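Local coordinates for TodX (Pseudomonas putida, PDB 3BS0), which transports toluene across the outer membrane as a first step in its biodegradation and belongs to the FadL family of beta-barrel channels, at residues A[13-18]-A[349-354]; A[25-30]-A[43-48]; A[49-54]-A[422-427]; A[55-60]-A[416-421]; A[373-378]-A[400-405]. All coordinates share one frame; numbering follows the deposited sequence.

Contact 1. Residues A[13-18]-A[349-354]; sequences SRAMGG and TLRAGY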
# COMPACT_ATOMS: atom_id res chain seq x y z
N SER A 13 3.42 -2.92 -15.48
CA SER A 13 2.05 -2.98 -15.02
C SER A 13 1.62 -1.65 -14.40
O SER A 13 0.44 -1.29 -14.43
CB SER A 13 1.90 -4.10 -13.99
OG SER A 13 0.55 -4.29 -13.61
N ARG A 14 2.58 -0.91 -13.85
CA ARG A 14 2.30 0.36 -13.21
C ARG A 14 2.41 1.52 -14.17
O ARG A 14 1.83 2.58 -13.95
CB ARG A 14 3.25 0.59 -12.05
CG ARG A 14 2.99 1.92 -11.37
CD ARG A 14 3.58 1.96 -9.99
NE ARG A 14 3.58 0.64 -9.37
CZ ARG A 14 3.62 0.43 -8.06
NH1 ARG A 14 3.64 1.46 -7.22
NH2 ARG A 14 3.64 -0.81 -7.59
N ALA A 15 3.19 1.34 -15.22
CA ALA A 15 3.33 2.39 -16.21
C ALA A 15 2.08 2.36 -17.09
O ALA A 15 1.76 3.31 -17.80
CB ALA A 15 4.58 2.15 -17.04
N MET A 16 1.36 1.24 -17.01
CA MET A 16 0.16 1.05 -17.80
C MET A 16 -1.10 1.11 -16.95
O MET A 16 -1.96 0.23 -17.04
CB MET A 16 0.23 -0.27 -18.57
CG MET A 16 1.13 -0.21 -19.81
SD MET A 16 1.26 -1.80 -20.58
CE MET A 16 2.67 -1.63 -21.46
N GLY A 17 -1.17 2.16 -16.13
CA GLY A 17 -2.32 2.40 -15.28
C GLY A 17 -2.78 1.34 -14.30
O GLY A 17 -3.90 1.40 -13.81
N GLY A 18 -1.93 0.36 -14.01
CA GLY A 18 -2.32 -0.67 -13.07
C GLY A 18 -3.00 -1.84 -13.75
O GLY A 18 -3.52 -2.74 -13.09
N THR A 349 10.34 0.96 -26.01
CA THR A 349 8.89 0.91 -25.96
C THR A 349 8.46 2.14 -25.19
O THR A 349 9.26 2.72 -24.46
CB THR A 349 8.38 -0.34 -25.22
OG1 THR A 349 8.75 -1.52 -25.94
CG2 THR A 349 6.87 -0.28 -25.07
N LEU A 350 7.21 2.54 -25.37
CA LEU A 350 6.66 3.69 -24.67
C LEU A 350 5.31 3.27 -24.13
O LEU A 350 4.49 2.73 -24.87
CB LEU A 350 6.53 4.89 -25.61
CG LEU A 350 7.89 5.38 -26.11
CD1 LEU A 350 7.69 6.59 -27.00
CD2 LEU A 350 8.78 5.75 -24.92
N ARG A 351 5.11 3.50 -22.84
CA ARG A 351 3.88 3.13 -22.16
C ARG A 351 3.24 4.33 -21.47
O ARG A 351 3.92 5.29 -21.12
CB ARG A 351 4.16 2.05 -21.12
CG ARG A 351 4.71 0.78 -21.70
CD ARG A 351 5.23 -0.17 -20.63
NE ARG A 351 5.63 -1.44 -21.23
CZ ARG A 351 6.85 -1.94 -21.17
NH1 ARG A 351 7.81 -1.30 -20.52
NH2 ARG A 351 7.13 -3.09 -21.78
N ALA A 352 1.93 4.25 -21.28
CA ALA A 352 1.18 5.31 -20.62
C ALA A 352 -0.22 4.78 -20.27
O ALA A 352 -0.72 3.88 -20.93
CB ALA A 352 1.08 6.55 -21.52
N GLY A 353 -0.84 5.34 -19.24
CA GLY A 353 -2.15 4.86 -18.86
C GLY A 353 -2.92 5.73 -17.89
O GLY A 353 -2.49 6.83 -17.52
N TYR A 354 -4.07 5.22 -17.46
CA TYR A 354 -4.94 5.92 -16.54
C TYR A 354 -5.77 4.95 -15.69
O TYR A 354 -6.19 3.90 -16.18
CB TYR A 354 -5.89 6.83 -17.32
CG TYR A 354 -6.95 7.50 -16.47
CD1 TYR A 354 -6.60 8.49 -15.55
CD2 TYR A 354 -8.30 7.16 -16.61
CE1 TYR A 354 -7.58 9.13 -14.78
CE2 TYR A 354 -9.28 7.79 -15.84
CZ TYR A 354 -8.92 8.78 -14.93
OH TYR A 354 -9.87 9.43 -14.18
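The N-terminal hatch, which plugs the barrel in the FadL family, meets the barrel wall where Met16 lies on Arg351 and Gly17 on Gly353. Segment 13-18 leaves a short helix and turns. Segment 349-354 is a strand of the wall. Met16 reaches out extended beyond CG, and its chain runs at a slant to that of Arg351. The methyl CE lies beside the arginine chain, 3.2 Å from Arg351 CG. It also sits at the edge of the guanidinium, near its plane, 3.0 Å from Arg351 NE. Farther back, Met16 CG rests 4.0 Å from Arg351 CB. Ala15 CB meets that same Arg351 CB at 4.1 Å. The Arg351 guanidinium has polar partners elsewhere in the wall: a weak hydrogen bond to Asn393 and a long, weak ion pair with Glu383.

The other half of this hatch-to-wall contact is backbone on backbone. Gly17 CA and Gly353 CA are 4.3 Å apart. A CB on Gly353 would run into Gly17 N, and one on Gly17 into Tyr354 N. Gly17 also has a positive phi of 56°, which favours glycine by itself. No hydrogen bond joins the two segments. Instead, Gly17 N is bonded to Thr379 OG1 and Gly17 O to Ser337 OG, both on neighbouring wall strands.

Contact 2. Residues A[25-30]-A[43-48]; sequences TGNAAL and GNQFEL
Asn27 of the hatch lays its side-chain amide flat against the carboxylate of Glu47, on the first strand of the barrel. The two planes are 21° apart and stacked. Asn27 CG lies 3.4 Å from Glu47 OE2, with Asn27 CB at a similar distance. Asn27 belongs to a 3-10 segment, and its backbone also uses this carboxylate. Asn27 N gives a nearly straight hydrogen bond to Glu47 OE2 at 2.6 Å, and the donor comes from above the carboxylate plane. One oxygen of Glu47 therefore meets both the backbone and the side chain of the same residue. Gly26 CA packs on this oxygen too, and a CB there would run into it.

The amide of Asn27 is turned steeply, 76°, against that of Gln45. Asn27 CG is anti to the carbonyl carbon (chi1 -72°), and the amide beyond it reaches the strand backbone. Its OD1 touches Gln45 CB at 3.5 Å. Ser85 OG, on the next barrel strand, is a second hydrogen-bond partner of the Asn27 amide nitrogen. The bond from Asn27 ND2 to Gln45 O is 2.9 Å long, with the oxygen in the plane of the amide and the donor above the plane of the carbonyl.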
# COMPACT_ATOMS: atom_id res chain seq x y z
N THR A 25 3.50 -9.02 -17.76
CA THR A 25 3.71 -7.98 -16.78
C THR A 25 5.08 -8.17 -16.12
O THR A 25 5.58 -7.30 -15.42
CB THR A 25 2.55 -8.04 -15.75
OG1 THR A 25 1.56 -7.06 -16.12
CG2 THR A 25 3.05 -7.79 -14.33
N GLY A 26 5.69 -9.32 -16.36
CA GLY A 26 6.99 -9.58 -15.78
C GLY A 26 6.85 -10.45 -14.56
O GLY A 26 5.78 -11.00 -14.31
N ASN A 27 7.93 -10.58 -13.79
CA ASN A 27 7.90 -11.42 -12.60
C ASN A 27 6.87 -11.01 -11.55
O ASN A 27 6.43 -11.84 -10.76
CB ASN A 27 9.29 -11.47 -11.98
CG ASN A 27 10.26 -12.30 -12.79
OD1 ASN A 27 9.95 -12.72 -13.91
ND2 ASN A 27 11.44 -12.54 -12.24
N ALA A 28 6.46 -9.74 -11.56
CA ALA A 28 5.47 -9.25 -10.58
C ALA A 28 4.10 -9.92 -10.72
O ALA A 28 3.27 -9.85 -9.81
CB ALA A 28 5.33 -7.74 -10.69
N ALA A 29 3.85 -10.56 -11.86
CA ALA A 29 2.58 -11.24 -12.06
C ALA A 29 2.39 -12.25 -10.94
O ALA A 29 1.30 -12.76 -10.73
CB ALA A 29 2.56 -11.95 -13.40
N LEU A 30 3.47 -12.53 -10.22
CA LEU A 30 3.41 -13.48 -9.12
C LEU A 30 2.39 -13.04 -8.06
O LEU A 30 1.96 -13.85 -7.24
CB LEU A 30 4.81 -13.65 -8.50
CG LEU A 30 5.76 -14.61 -9.22
CD1 LEU A 30 7.18 -14.47 -8.70
CD2 LEU A 30 5.28 -16.04 -9.01
N GLY A 43 12.95 -19.24 -21.51
CA GLY A 43 14.02 -19.10 -20.55
C GLY A 43 13.60 -18.82 -19.12
O GLY A 43 12.47 -19.04 -18.72
N ASN A 44 14.56 -18.31 -18.35
CA ASN A 44 14.33 -17.99 -16.95
C ASN A 44 14.49 -16.49 -16.81
O ASN A 44 15.33 -15.89 -17.48
CB ASN A 44 15.34 -18.75 -16.09
CG ASN A 44 15.29 -20.25 -16.33
OD1 ASN A 44 16.31 -20.93 -16.25
ND2 ASN A 44 14.09 -20.77 -16.60
N GLN A 45 13.69 -15.88 -15.94
CA GLN A 45 13.75 -14.43 -15.79
C GLN A 45 14.15 -13.95 -14.43
O GLN A 45 13.46 -14.17 -13.46
CB GLN A 45 12.40 -13.81 -16.16
CG GLN A 45 11.96 -13.91 -17.63
CD GLN A 45 11.39 -15.27 -18.01
OE1 GLN A 45 10.66 -15.89 -17.24
NE2 GLN A 45 11.70 -15.72 -19.22
N PHE A 46 15.28 -13.26 -14.34
CA PHE A 46 15.71 -12.71 -13.07
C PHE A 46 15.28 -11.24 -13.05
O PHE A 46 15.55 -10.52 -14.01
CB PHE A 46 17.22 -12.81 -12.90
CG PHE A 46 17.73 -12.07 -11.71
CD1 PHE A 46 17.66 -12.63 -10.45
CD2 PHE A 46 18.17 -10.76 -11.83
CE1 PHE A 46 18.02 -11.91 -9.32
CE2 PHE A 46 18.53 -10.03 -10.71
CZ PHE A 46 18.45 -10.62 -9.45
N GLU A 47 14.62 -10.80 -11.98
CA GLU A 47 14.18 -9.40 -11.91
C GLU A 47 14.58 -8.63 -10.66
O GLU A 47 14.43 -9.12 -9.54
CB GLU A 47 12.66 -9.29 -12.12
CG GLU A 47 12.25 -8.98 -13.56
CD GLU A 47 10.75 -8.69 -13.72
OE1 GLU A 47 10.24 -7.80 -13.01
OE2 GLU A 47 10.10 -9.36 -14.55
N LEU A 48 15.07 -7.42 -10.87
CA LEU A 48 15.54 -6.54 -9.81
C LEU A 48 15.00 -5.13 -9.95
O LEU A 48 15.20 -4.49 -10.99
CB LEU A 48 17.06 -6.49 -9.81
CG LEU A 48 17.67 -7.31 -8.67
CD1 LEU A 48 19.16 -7.49 -8.90
CD2 LEU A 48 17.40 -6.59 -7.35

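Contact 3. Residues A[49-54]-A[422-427]; sequences GLDVVT and QINAVV
Segments 49-54 and 422-427 run antiparallel, with Val52 paired to Ala425 and Asp51 to Val426. Their axes come within 4.8 Å at an angle of 175°. This is the seam where the first and last strands of the barrel meet. Val52 and Ala425 form a hydrogen-bonded pair. Val52 N reaches Ala425 O at 2.9 Å, nearly along the C=O axis, and Ala425 N returns to Val52 O at 3.1 Å. Val427 N bonds Leu50 O at 3.2 Å with a more bent geometry. Near Thr54 and Ile423 the bonds are long and weak.

Leu50, Val52, Ala425 and Val427 share one face. There Val52 CG2 packs on Ala425 CB at 3.9 Å. The other face carries Asp51, Val53, Asn424 and Val426. Asp51 CG is anti to the backbone N (chi1 -152°), and the carboxylate beyond it leans toward the neighbouring strand. Asp51 OD2 lies 3.7 Å from Val426 CG2. Val53 and Asn424 stand side by side and point the same way. Arg14 of the hatch makes a long, weak ion pair with Asp51.

The two faces differ in chemistry. The face of Leu50 and Val427 is largely apolar, and these two residues are on the surface, consistent with contact to lipid. The face of Asp51 and Asn424 mixes polar and apolar groups and is turned to the hatch.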
# COMPACT_ATOMS: atom_id res chain seq x y z
N GLY A 49 14.34 -4.64 -8.90
CA GLY A 49 13.77 -3.30 -8.96
C GLY A 49 13.66 -2.49 -7.67
O GLY A 49 13.78 -3.01 -6.57
N LEU A 50 13.42 -1.20 -7.85
CA LEU A 50 13.29 -0.26 -6.75
C LEU A 50 12.02 0.58 -6.84
O LEU A 50 11.77 1.23 -7.84
CB LEU A 50 14.50 0.65 -6.73
CG LEU A 50 15.82 -0.08 -6.48
CD1 LEU A 50 16.95 0.80 -6.95
CD2 LEU A 50 15.96 -0.39 -5.00
N ASP A 51 11.24 0.56 -5.77
CA ASP A 51 10.00 1.31 -5.70
C ASP A 51 10.18 2.54 -4.80
O ASP A 51 10.69 2.41 -3.68
CB ASP A 51 8.90 0.41 -5.12
CG ASP A 51 7.51 0.78 -5.59
OD1 ASP A 51 6.97 1.82 -5.15
OD2 ASP A 51 6.95 0.02 -6.40
N VAL A 52 9.80 3.72 -5.29
CA VAL A 52 9.89 4.94 -4.50
C VAL A 52 8.55 5.64 -4.52
O VAL A 52 8.03 5.96 -5.59
CB VAL A 52 10.94 5.95 -5.03
CG1 VAL A 52 11.88 6.33 -3.90
CG2 VAL A 52 11.69 5.38 -6.21
N VAL A 53 8.00 5.91 -3.34
CA VAL A 53 6.71 6.57 -3.22
C VAL A 53 6.75 7.94 -2.56
O VAL A 53 6.69 8.05 -1.34
CB VAL A 53 5.73 5.68 -2.42
CG1 VAL A 53 4.33 6.32 -2.44
CG2 VAL A 53 5.70 4.27 -3.02
N THR A 54 6.83 8.98 -3.38
CA THR A 54 6.84 10.36 -2.90
C THR A 54 5.41 10.68 -2.48
O THR A 54 4.46 10.17 -3.07
CB THR A 54 7.23 11.34 -4.03
OG1 THR A 54 8.58 11.10 -4.44
CG2 THR A 54 7.08 12.79 -3.56
N GLN A 422 0.19 12.32 -4.94
CA GLN A 422 1.26 11.34 -4.81
C GLN A 422 1.86 10.85 -6.12
O GLN A 422 1.13 10.48 -7.02
CB GLN A 422 0.73 10.14 -4.04
CG GLN A 422 1.78 9.16 -3.62
CD GLN A 422 1.21 7.78 -3.37
OE1 GLN A 422 0.91 7.03 -4.32
NE2 GLN A 422 1.03 7.43 -2.10
N ILE A 423 3.19 10.85 -6.20
CA ILE A 423 3.94 10.38 -7.38
C ILE A 423 4.51 8.97 -7.13
O ILE A 423 4.70 8.56 -5.99
CB ILE A 423 5.14 11.32 -7.69
CG1 ILE A 423 4.64 12.69 -8.18
CG2 ILE A 423 6.04 10.70 -8.73
CD1 ILE A 423 5.73 13.75 -8.27
N ASN A 424 4.79 8.23 -8.20
CA ASN A 424 5.32 6.88 -8.08
C ASN A 424 6.33 6.44 -9.13
O ASN A 424 6.01 6.37 -10.31
CB ASN A 424 4.17 5.88 -8.05
CG ASN A 424 3.87 5.40 -6.66
OD1 ASN A 424 3.62 6.21 -5.75
ND2 ASN A 424 3.91 4.08 -6.47
N ALA A 425 7.53 6.12 -8.68
CA ALA A 425 8.57 5.67 -9.59
C ALA A 425 8.91 4.21 -9.30
O ALA A 425 9.13 3.84 -8.15
CB ALA A 425 9.80 6.52 -9.43
N VAL A 426 8.92 3.38 -10.34
CA VAL A 426 9.26 1.97 -10.20
C VAL A 426 10.31 1.77 -11.27
O VAL A 426 10.19 2.34 -12.36
CB VAL A 426 8.10 1.00 -10.53
CG1 VAL A 426 8.48 -0.42 -10.11
CG2 VAL A 426 6.82 1.43 -9.85
N VAL A 427 11.33 0.99 -10.97
CA VAL A 427 12.36 0.74 -11.97
C VAL A 427 12.89 -0.65 -11.79
O VAL A 427 13.05 -1.12 -10.68
CB VAL A 427 13.54 1.73 -11.84
CG1 VAL A 427 14.52 1.51 -13.00
CG2 VAL A 427 13.02 3.15 -11.85

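Contact 4. Residues A[55-60]-A[416-421]; sequences TDIKVH and LRQSHS
Gln418 lies across from Val59, and its side chain runs at a slant past the CG2 methyls of Val59 and Ile57. Its CB is 3.9 Å from Lys58 O. CG is anti to the backbone N (chi1 -158°) and meets Val59 CG2 at 3.5 Å. CD faces two methyls on one side, Ile57 CG2 at 4.0 Å and Val59 CG2 about as near. At the tip, NE2 lies 3.2 Å from Val59 CG2. An alanine here would probably open a gap beside the CG2 methyls of Ile57 and Val59, where CG, CD and NE2 now pack.

The two segments continue the antiparallel seam between the first and last barrel strands. Hydrogen-bonded pairs join Asp56 to Ser421, Lys58 to Ser419 and His60 to Arg417. In the second, Ser419 N bonds Lys58 O at 2.8 Å. On the face of Gln418, the His420 ring has Ile57 CD1 over one side. Its ND1 makes a weak hydrogen bond to Asp56 O, which lies at the ring edge. On the other face, the Arg417 guanidinium stacks flat on the His60 ring. The centres are 4.1 Å apart and the planes 12° from parallel. Arg417 NH1 lies 3.5 Å from His60 CD2. The charged ends on this face have partners beyond the seam. Lys58 forms a salt bridge with Glu66, while Asp56 forms one with Arg401 and a hydrogen bond with Ser70.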
# COMPACT_ATOMS: atom_id res chain seq x y z
N THR A 55 5.24 11.53 -1.47
CA THR A 55 3.90 11.92 -1.03
C THR A 55 3.82 13.39 -0.64
O THR A 55 4.67 13.89 0.10
CB THR A 55 3.42 11.10 0.17
OG1 THR A 55 2.94 9.82 -0.27
CG2 THR A 55 2.30 11.83 0.91
N ASP A 56 2.81 14.09 -1.15
CA ASP A 56 2.67 15.48 -0.77
C ASP A 56 1.33 15.72 -0.09
O ASP A 56 0.25 15.45 -0.64
CB ASP A 56 2.84 16.42 -1.96
CG ASP A 56 3.37 17.78 -1.53
OD1 ASP A 56 4.39 17.80 -0.80
OD2 ASP A 56 2.78 18.81 -1.90
N ILE A 57 1.41 16.23 1.13
CA ILE A 57 0.23 16.49 1.93
C ILE A 57 0.34 17.81 2.66
O ILE A 57 1.38 18.16 3.20
CB ILE A 57 0.02 15.39 2.98
CG1 ILE A 57 -0.04 14.03 2.29
CG2 ILE A 57 -1.25 15.63 3.75
CD1 ILE A 57 -0.30 12.87 3.25
N LYS A 58 -0.76 18.55 2.66
CA LYS A 58 -0.84 19.81 3.38
C LYS A 58 -2.16 19.75 4.16
O LYS A 58 -3.22 19.39 3.60
CB LYS A 58 -0.87 21.00 2.41
CG LYS A 58 0.22 22.02 2.63
CD LYS A 58 1.47 21.64 1.84
CE LYS A 58 2.54 22.75 1.85
NZ LYS A 58 2.06 24.03 1.24
N VAL A 59 -2.08 20.06 5.44
CA VAL A 59 -3.23 20.07 6.32
C VAL A 59 -3.28 21.49 6.86
O VAL A 59 -2.24 22.06 7.22
CB VAL A 59 -3.07 19.05 7.47
CG1 VAL A 59 -4.25 19.12 8.43
CG2 VAL A 59 -2.99 17.64 6.91
N HIS A 60 -4.47 22.07 6.89
CA HIS A 60 -4.61 23.42 7.38
C HIS A 60 -5.50 23.56 8.59
O HIS A 60 -6.44 22.79 8.82
CB HIS A 60 -5.14 24.34 6.28
CG HIS A 60 -4.11 24.70 5.26
ND1 HIS A 60 -3.13 25.64 5.49
CD2 HIS A 60 -3.89 24.22 4.01
CE1 HIS A 60 -2.35 25.73 4.44
NE2 HIS A 60 -2.79 24.88 3.52
N LEU A 416 -10.40 20.76 10.19
CA LEU A 416 -9.27 20.74 9.27
C LEU A 416 -9.60 20.60 7.80
O LEU A 416 -10.71 20.25 7.43
CB LEU A 416 -8.34 19.59 9.64
CG LEU A 416 -7.76 19.54 11.04
CD1 LEU A 416 -7.09 18.20 11.25
CD2 LEU A 416 -6.77 20.68 11.22
N ARG A 417 -8.60 20.89 6.97
CA ARG A 417 -8.74 20.71 5.54
C ARG A 417 -7.42 20.14 5.07
O ARG A 417 -6.36 20.53 5.54
CB ARG A 417 -9.13 22.02 4.81
CG ARG A 417 -8.21 23.18 4.92
CD ARG A 417 -8.92 24.44 4.37
NE ARG A 417 -8.08 25.63 4.49
CZ ARG A 417 -7.13 25.96 3.62
NH1 ARG A 417 -6.90 25.22 2.55
NH2 ARG A 417 -6.39 27.03 3.85
N GLN A 418 -7.51 19.17 4.17
CA GLN A 418 -6.33 18.48 3.67
C GLN A 418 -6.27 18.44 2.16
O GLN A 418 -7.31 18.40 1.49
CB GLN A 418 -6.32 17.06 4.21
CG GLN A 418 -4.95 16.38 4.25
CD GLN A 418 -5.02 15.00 4.92
OE1 GLN A 418 -5.47 14.02 4.33
NE2 GLN A 418 -4.59 14.94 6.18
N SER A 419 -5.05 18.47 1.64
CA SER A 419 -4.80 18.40 0.20
C SER A 419 -3.74 17.33 0.05
O SER A 419 -2.68 17.39 0.68
CB SER A 419 -4.32 19.76 -0.32
OG SER A 419 -3.32 20.31 0.53
N HIS A 420 -4.00 16.35 -0.80
CA HIS A 420 -3.08 15.23 -0.94
C HIS A 420 -2.88 14.65 -2.34
O HIS A 420 -3.84 14.23 -2.99
CB HIS A 420 -3.56 14.16 0.07
CG HIS A 420 -3.00 12.80 -0.15
ND1 HIS A 420 -1.68 12.58 -0.48
CD2 HIS A 420 -3.58 11.58 -0.07
CE1 HIS A 420 -1.47 11.28 -0.59
NE2 HIS A 420 -2.61 10.65 -0.34
N SER A 421 -1.63 14.62 -2.79
CA SER A 421 -1.28 14.07 -4.10
C SER A 421 -0.13 13.09 -3.91
O SER A 421 0.49 13.06 -2.84
CB SER A 421 -0.87 15.18 -5.08
OG SER A 421 0.46 15.63 -4.87

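Contact 5. Residues A[373-378]-A[400-405]; sequences YLKRHV and LRERVQ
Leu400 packs on Arg376 at the close end of this contact, while the tip of Lys375 meets Glu402 more loosely on the surface. Leu400 N gives a hydrogen bond to Arg376 O at 2.8 Å, with the donor above the carbonyl plane. Beside it, Leu400 CD1 lies against the arginine chain, 3.6 Å from Arg376 CD. Leu400 CD2 turns to Val378 CG2, 4.0 Å away. This is the open end of the beta hairpin made by strands 376-385 and 390-405.

Beyond it, residues 373-375 are no longer paired with strand 390-405, and a side chain joins the two segments instead. Glu402 CG stands between the backbone N and the carbonyl carbon, the crowded position (chi1 55°). The carboxylate beyond it takes a hydrogen bond from Lys375 N to OE1 at 3.0 Å, on the syn side but tilted out of the carboxylate plane. The Lys375 side chain crosses Glu402 at about a right angle. Its NZ makes a long salt bridge of 3.9 Å to Glu402 OE2. Leu374 CD2 rests on Glu402 CG at 4.0 Å. An alanine in place of Glu402 would probably leave Lys375 N without this acceptor and the lysine charge without this mate.

The hairpin continues the barrel wall. Strand 390-405 pairs on with strand 417-433, where Glu402 bonds His420 through the backbone. Strand 376-385 pairs with strand 348-356.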
# COMPACT_ATOMS: atom_id res chain seq x y z
N TYR A 373 -6.72 6.67 0.35
CA TYR A 373 -6.10 6.43 -0.95
C TYR A 373 -6.64 7.40 -1.99
O TYR A 373 -7.75 7.92 -1.86
CB TYR A 373 -6.30 4.97 -1.43
CG TYR A 373 -7.74 4.54 -1.67
CD1 TYR A 373 -8.50 5.11 -2.69
CD2 TYR A 373 -8.35 3.58 -0.85
CE1 TYR A 373 -9.83 4.74 -2.90
CE2 TYR A 373 -9.68 3.20 -1.05
CZ TYR A 373 -10.42 3.79 -2.07
OH TYR A 373 -11.74 3.44 -2.25
N LEU A 374 -5.84 7.65 -3.02
CA LEU A 374 -6.23 8.58 -4.06
C LEU A 374 -7.18 7.98 -5.11
O LEU A 374 -7.10 6.80 -5.46
CB LEU A 374 -4.98 9.17 -4.69
CG LEU A 374 -4.17 9.83 -3.57
CD1 LEU A 374 -2.87 10.40 -4.06
CD2 LEU A 374 -5.02 10.91 -2.96
N LYS A 375 -8.08 8.82 -5.59
CA LYS A 375 -9.11 8.44 -6.56
C LYS A 375 -8.60 8.12 -7.96
O LYS A 375 -8.94 7.09 -8.54
CB LYS A 375 -10.16 9.55 -6.64
CG LYS A 375 -11.59 9.07 -6.74
CD LYS A 375 -12.54 10.22 -6.42
CE LYS A 375 -12.31 10.73 -5.00
NZ LYS A 375 -13.02 12.02 -4.72
N ARG A 376 -7.78 9.02 -8.51
CA ARG A 376 -7.25 8.84 -9.85
C ARG A 376 -5.72 8.79 -9.91
O ARG A 376 -5.04 9.27 -9.00
CB ARG A 376 -7.76 9.97 -10.75
CG ARG A 376 -9.28 10.00 -10.93
CD ARG A 376 -9.71 11.25 -11.69
NE ARG A 376 -11.03 11.12 -12.30
CZ ARG A 376 -11.59 12.06 -13.06
NH1 ARG A 376 -10.95 13.20 -13.30
NH2 ARG A 376 -12.78 11.85 -13.59
N HIS A 377 -5.19 8.22 -10.99
CA HIS A 377 -3.75 8.10 -11.20
C HIS A 377 -3.45 8.21 -12.69
O HIS A 377 -4.15 7.62 -13.50
CB HIS A 377 -3.26 6.73 -10.73
CG HIS A 377 -3.51 6.45 -9.29
ND1 HIS A 377 -2.64 6.83 -8.30
CD2 HIS A 377 -4.56 5.86 -8.67
CE1 HIS A 377 -3.14 6.49 -7.12
NE2 HIS A 377 -4.31 5.90 -7.32
N VAL A 378 -2.40 8.94 -13.05
CA VAL A 378 -1.99 9.05 -14.46
C VAL A 378 -0.54 8.56 -14.52
O VAL A 378 0.35 9.13 -13.90
CB VAL A 378 -2.04 10.49 -14.97
CG1 VAL A 378 -1.71 10.50 -16.46
CG2 VAL A 378 -3.40 11.09 -14.72
N LEU A 400 -3.56 11.57 -8.65
CA LEU A 400 -4.17 12.89 -8.72
C LEU A 400 -4.51 13.47 -7.35
O LEU A 400 -5.04 12.78 -6.47
CB LEU A 400 -5.42 12.84 -9.61
CG LEU A 400 -5.05 12.50 -11.06
CD1 LEU A 400 -6.30 12.47 -11.90
CD2 LEU A 400 -4.06 13.54 -11.61
N ARG A 401 -4.20 14.75 -7.20
CA ARG A 401 -4.40 15.48 -5.96
C ARG A 401 -5.85 15.87 -5.69
O ARG A 401 -6.48 16.53 -6.50
CB ARG A 401 -3.53 16.73 -5.97
CG ARG A 401 -3.90 17.79 -4.94
CD ARG A 401 -2.82 18.85 -4.87
NE ARG A 401 -1.61 18.38 -4.20
CZ ARG A 401 -1.35 18.55 -2.91
NH1 ARG A 401 -2.22 19.19 -2.13
NH2 ARG A 401 -0.23 18.09 -2.38
N GLU A 402 -6.36 15.47 -4.53
CA GLU A 402 -7.73 15.83 -4.19
C GLU A 402 -7.77 16.56 -2.85
O GLU A 402 -7.03 16.23 -1.93
CB GLU A 402 -8.61 14.59 -4.17
CG GLU A 402 -8.13 13.47 -3.28
CD GLU A 402 -8.89 12.18 -3.52
OE1 GLU A 402 -8.71 11.54 -4.59
OE2 GLU A 402 -9.69 11.82 -2.62
N ARG A 403 -8.62 17.59 -2.78
CA ARG A 403 -8.80 18.38 -1.56
C ARG A 403 -9.91 17.72 -0.75
O ARG A 403 -10.60 16.84 -1.26
CB ARG A 403 -9.19 19.83 -1.91
CG ARG A 403 -8.02 20.82 -2.16
CD ARG A 403 -7.26 20.57 -3.46
NE ARG A 403 -6.68 21.79 -4.04
CZ ARG A 403 -6.13 21.86 -5.25
NH1 ARG A 403 -6.08 20.78 -6.02
NH2 ARG A 403 -5.65 23.01 -5.71
N VAL A 404 -10.09 18.12 0.50
CA VAL A 404 -11.13 17.51 1.33
C VAL A 404 -11.03 17.93 2.80
O VAL A 404 -10.02 17.68 3.46
CB VAL A 404 -11.03 15.95 1.22
CG1 VAL A 404 -9.67 15.48 1.70
CG2 VAL A 404 -12.16 15.29 1.98
N GLN A 405 -12.07 18.57 3.33
CA GLN A 405 -12.07 19.02 4.72
C GLN A 405 -13.08 18.30 5.63
O GLN A 405 -13.90 17.50 5.16
CB GLN A 405 -12.33 20.53 4.80
CG GLN A 405 -13.81 20.90 4.84
CD GLN A 405 -14.39 21.16 3.47
OE1 GLN A 405 -14.00 20.53 2.48
NE2 GLN A 405 -15.33 22.09 3.39

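In the fold
Contacts 3 and 4 are successive parts of one seam, where strand 44-60 meets strand 417-433 and closes the barrel; their centres are about 20 Å apart. Contact 2 lies at the start of strand 44-60, about 36 Å from contact 4, centre to centre. Contacts 1 and 2 hold the hatch to two parts of the wall, their centres about 17 Å apart. Arg14 of segment 13-18 also reaches the seam, its CD packing on Val426 CG2 in contact 3. Contact 5 is on the next hairpin, about 10 Å from contact 4 between centres, and Val404 O probably bonds Gln418 N. The side chains of Leu416 and Tyr373 each lie about 10 Å from a bound C8E detergent.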